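Long-range contact in Galactose/lactose metabolism regulatory protein GAL80 (PDB 3E1K), which represses the lactose and galactose metabolic genes, apparently by blocking their transcriptional activator when no inducing sugar is present: residues G169-I174 and L320-I325. Residues are numbered along the deposited sequence; the frame is centred on the assembly and turned at random.
Sequences GCIGDI and LYFYGI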
ATOM      1  N   GLY A 169       8.964   3.452  23.227  1.00 42.60           N
ATOM      2  CA  GLY A 169       7.593   2.922  23.274  1.00 56.95           C
ATOM      3  C   GLY A 169       6.384   3.859  23.213  1.00 17.94           C
ATOM      4  O   GLY A 169       5.287   3.608  23.746  1.00 39.70           O
ATOM      5  N   CYS A 170       6.612   4.951  22.492  1.00 14.81           N
ATOM      6  CA  CYS A 170       5.567   5.945  22.399  1.00  1.00           C
ATOM      7  C   CYS A 170       4.352   5.458  21.693  1.00  1.00           C
ATOM      8  O   CYS A 170       3.240   5.985  21.915  1.00 67.02           O
ATOM      9  CB  CYS A 170       6.002   7.264  21.815  1.00  1.00           C
ATOM     10  SG  CYS A 170       7.279   7.989  22.865  1.00  5.80           S
ATOM     11  N   ILE A 171       4.580   4.513  20.781  1.00 15.47           N
ATOM     12  CA  ILE A 171       3.443   3.988  20.044  1.00 32.10           C
ATOM     13  C   ILE A 171       3.299   2.506  20.248  1.00 38.60           C
ATOM     14  O   ILE A 171       2.603   1.852  19.482  1.00 74.16           O
ATOM     15  CB  ILE A 171       3.488   4.286  18.527  1.00  1.00           C
ATOM     16  CG1 ILE A 171       4.646   3.569  17.795  1.00 50.87           C
ATOM     17  CG2 ILE A 171       3.602   5.809  18.355  1.00 21.10           C
ATOM     18  CD1 ILE A 171       4.573   3.584  16.260  1.00  1.00           C
ATOM     19  N   GLY A 172       3.976   1.975  21.276  1.00 51.83           N
ATOM     20  CA  GLY A 172       3.880   0.566  21.561  1.00  1.00           C
ATOM     21  C   GLY A 172       4.702  -0.202  20.538  1.00 44.15           C
ATOM     22  O   GLY A 172       5.714   0.291  20.015  1.00  7.75           O
ATOM     23  N   ASP A 173       4.217  -1.413  20.267  1.00 23.09           N
ATOM     24  CA  ASP A 173       4.824  -2.333  19.334  1.00100.00           C
ATOM     25  C   ASP A 173       4.188  -2.079  17.983  1.00  1.00           C
ATOM     26  O   ASP A 173       2.977  -1.829  17.904  1.00 21.16           O
ATOM     27  CB  ASP A 173       4.476  -3.759  19.710  1.00  1.00           C
ATOM     28  CG  ASP A 173       5.465  -4.322  20.682  1.00100.00           C
ATOM     29  OD1 ASP A 173       6.724  -4.275  20.472  1.00100.00           O
ATOM     30  OD2 ASP A 173       4.916  -4.768  21.735  1.00100.00           O
ATOM     31  N   ILE A 174       5.017  -2.068  16.956  1.00 35.08           N
ATOM     32  CA  ILE A 174       4.371  -1.818  15.696  1.00 27.71           C
ATOM     33  C   ILE A 174       3.367  -2.867  15.285  1.00 50.21           C
ATOM     34  O   ILE A 174       3.487  -4.042  15.664  1.00 32.72           O
ATOM     35  CB  ILE A 174       5.328  -1.575  14.574  1.00  1.00           C
ATOM     36  CG1 ILE A 174       6.654  -1.026  15.111  1.00 49.52           C
ATOM     37  CG2 ILE A 174       4.633  -0.543  13.693  1.00 18.20           C
ATOM     38  CD1 ILE A 174       6.920   0.411  14.695  1.00 81.06           C
ATOM     39  N   LEU A 320       5.978  15.836  10.564  1.00  2.84           N
ATOM     40  CA  LEU A 320       5.652  14.643  11.284  1.00 15.78           C
ATOM     41  C   LEU A 320       4.564  14.747  12.316  1.00 37.46           C
ATOM     42  O   LEU A 320       4.669  15.448  13.308  1.00 23.66           O
ATOM     43  CB  LEU A 320       6.866  14.104  11.995  1.00  1.00           C
ATOM     44  CG  LEU A 320       6.498  12.774  12.631  1.00 12.39           C
ATOM     45  CD1 LEU A 320       7.167  11.752  11.725  1.00100.00           C
ATOM     46  CD2 LEU A 320       7.430  12.924  13.855  1.00  6.37           C
ATOM     47  N   TYR A 321       3.570  13.908  12.086  1.00  1.00           N
ATOM     48  CA  TYR A 321       2.453  13.905  12.979  1.00 30.30           C
ATOM     49  C   TYR A 321       2.598  12.625  13.713  1.00  4.20           C
ATOM     50  O   TYR A 321       2.782  11.543  13.155  1.00  1.00           O
ATOM     51  CB  TYR A 321       1.142  13.767  12.208  1.00  1.00           C
ATOM     52  CG  TYR A 321       0.946  14.871  11.183  1.00  1.00           C
ATOM     53  CD1 TYR A 321       1.206  14.667   9.816  1.00  1.00           C
ATOM     54  CD2 TYR A 321       0.454  16.115  11.580  1.00 20.68           C
ATOM     55  CE1 TYR A 321       0.959  15.648   8.888  1.00100.00           C
ATOM     56  CE2 TYR A 321       0.209  17.113  10.662  1.00 25.86           C
ATOM     57  CZ  TYR A 321       0.481  16.880   9.326  1.00100.00           C
ATOM     58  OH  TYR A 321       0.305  17.872   8.396  1.00 59.00           O
ATOM     59  N   PHE A 322       2.434  12.767  15.006  1.00  1.00           N
ATOM     60  CA  PHE A 322       2.428  11.540  15.730  1.00 13.59           C
ATOM     61  C   PHE A 322       1.262  11.650  16.692  1.00 16.87           C
ATOM     62  O   PHE A 322       0.851  12.715  17.085  1.00 12.45           O
ATOM     63  CB  PHE A 322       3.742  11.456  16.458  1.00  1.00           C
ATOM     64  CG  PHE A 322       3.616  10.948  17.861  1.00 25.93           C
ATOM     65  CD1 PHE A 322       3.866   9.623  18.220  1.00100.00           C
ATOM     66  CD2 PHE A 322       3.243  11.831  18.857  1.00  1.00           C
ATOM     67  CE1 PHE A 322       3.762   9.174  19.526  1.00  8.66           C
ATOM     68  CE2 PHE A 322       3.097  11.385  20.158  1.00 64.34           C
ATOM     69  CZ  PHE A 322       3.365  10.069  20.503  1.00 28.91           C
ATOM     70  N   TYR A 323       0.845  10.524  17.230  1.00  2.82           N
ATOM     71  CA  TYR A 323      -0.162  10.545  18.259  1.00 50.97           C
ATOM     72  C   TYR A 323      -0.044   9.307  19.152  1.00 65.48           C
ATOM     73  O   TYR A 323      -0.008   8.184  18.684  1.00  1.00           O
ATOM     74  CB  TYR A 323      -1.512  10.556  17.597  1.00  4.22           C
ATOM     75  CG  TYR A 323      -2.521  10.119  18.615  1.00 20.16           C
ATOM     76  CD1 TYR A 323      -2.992  11.009  19.586  1.00 29.57           C
ATOM     77  CD2 TYR A 323      -2.985   8.807  18.619  1.00  1.00           C
ATOM     78  CE1 TYR A 323      -3.912  10.603  20.527  1.00 66.24           C
ATOM     79  CE2 TYR A 323      -3.905   8.398  19.555  1.00100.00           C
ATOM     80  CZ  TYR A 323      -4.378   9.299  20.511  1.00  1.00           C
ATOM     81  OH  TYR A 323      -5.286   8.909  21.470  1.00100.00           O
ATOM     82  N   GLY A 324      -0.101   9.486  20.462  1.00 14.58           N
ATOM     83  CA  GLY A 324      -0.013   8.308  21.292  1.00  1.00           C
ATOM     84  C   GLY A 324       0.504   8.803  22.646  1.00 11.64           C
ATOM     85  O   GLY A 324       0.481  10.006  22.954  1.00 75.92           O
ATOM     86  N   ILE A 325       1.062   7.884  23.427  1.00  6.85           N
ATOM     87  CA  ILE A 325       1.518   8.247  24.759  1.00 14.02           C
ATOM     88  C   ILE A 325       2.812   9.004  24.971  1.00  1.00           C
ATOM     89  O   ILE A 325       3.910   8.433  24.800  1.00 36.36           O
ATOM     90  CB  ILE A 325       1.410   7.066  25.746  1.00100.00           C
ATOM     91  CG1 ILE A 325       2.270   5.879  25.316  1.00  1.00           C
ATOM     92  CG2 ILE A 325      -0.043   6.535  25.857  1.00  1.00           C
ATOM     93  CD1 ILE A 325       2.412   4.785  26.260  1.00  3.86           C
TER
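The backbones of 169-174 and 320-325 come closest at Cys170 and Ile325, whose CA atoms lie 5.2 Å apart, and a weak, bent hydrogen bond runs from Ile325 N to Cys170 O (3.3 Å, 126°). The Phe322 ring meets both Cys170 and Ile171. Its CB points toward the loop, and CE1 is the ring atom nearest the loop. Ile171 CG2 comes up to the rim of the ring, close to the ring plane, 3.6 Å from Phe322 CE1. This methyl stands anti to the carbonyl carbon of Ile171, which turns it to the ring while the end of the side chain leads away. Cys170 CB approaches the same Phe322 CE1 obliquely, at 3.7 Å. An alanine in place of Phe322 would probably open a gap beside Cys170 CB and Ile171 CG2, both left without the ring they pack on. Ile325 CG1 lies against Cys170 O at 3.5 Å. The chain turns a corner at Gly324. Gly169 closes a Schellman motif at the end of helix 157-167. The contact thus joins the loop between this helix and strand 177-182 to strand 319-323 of the large mixed sheet. Phe322 also packs on Leu165 and on Leu304 of strand 303-308, while Ile171 reaches Ile297 of strand 293-298.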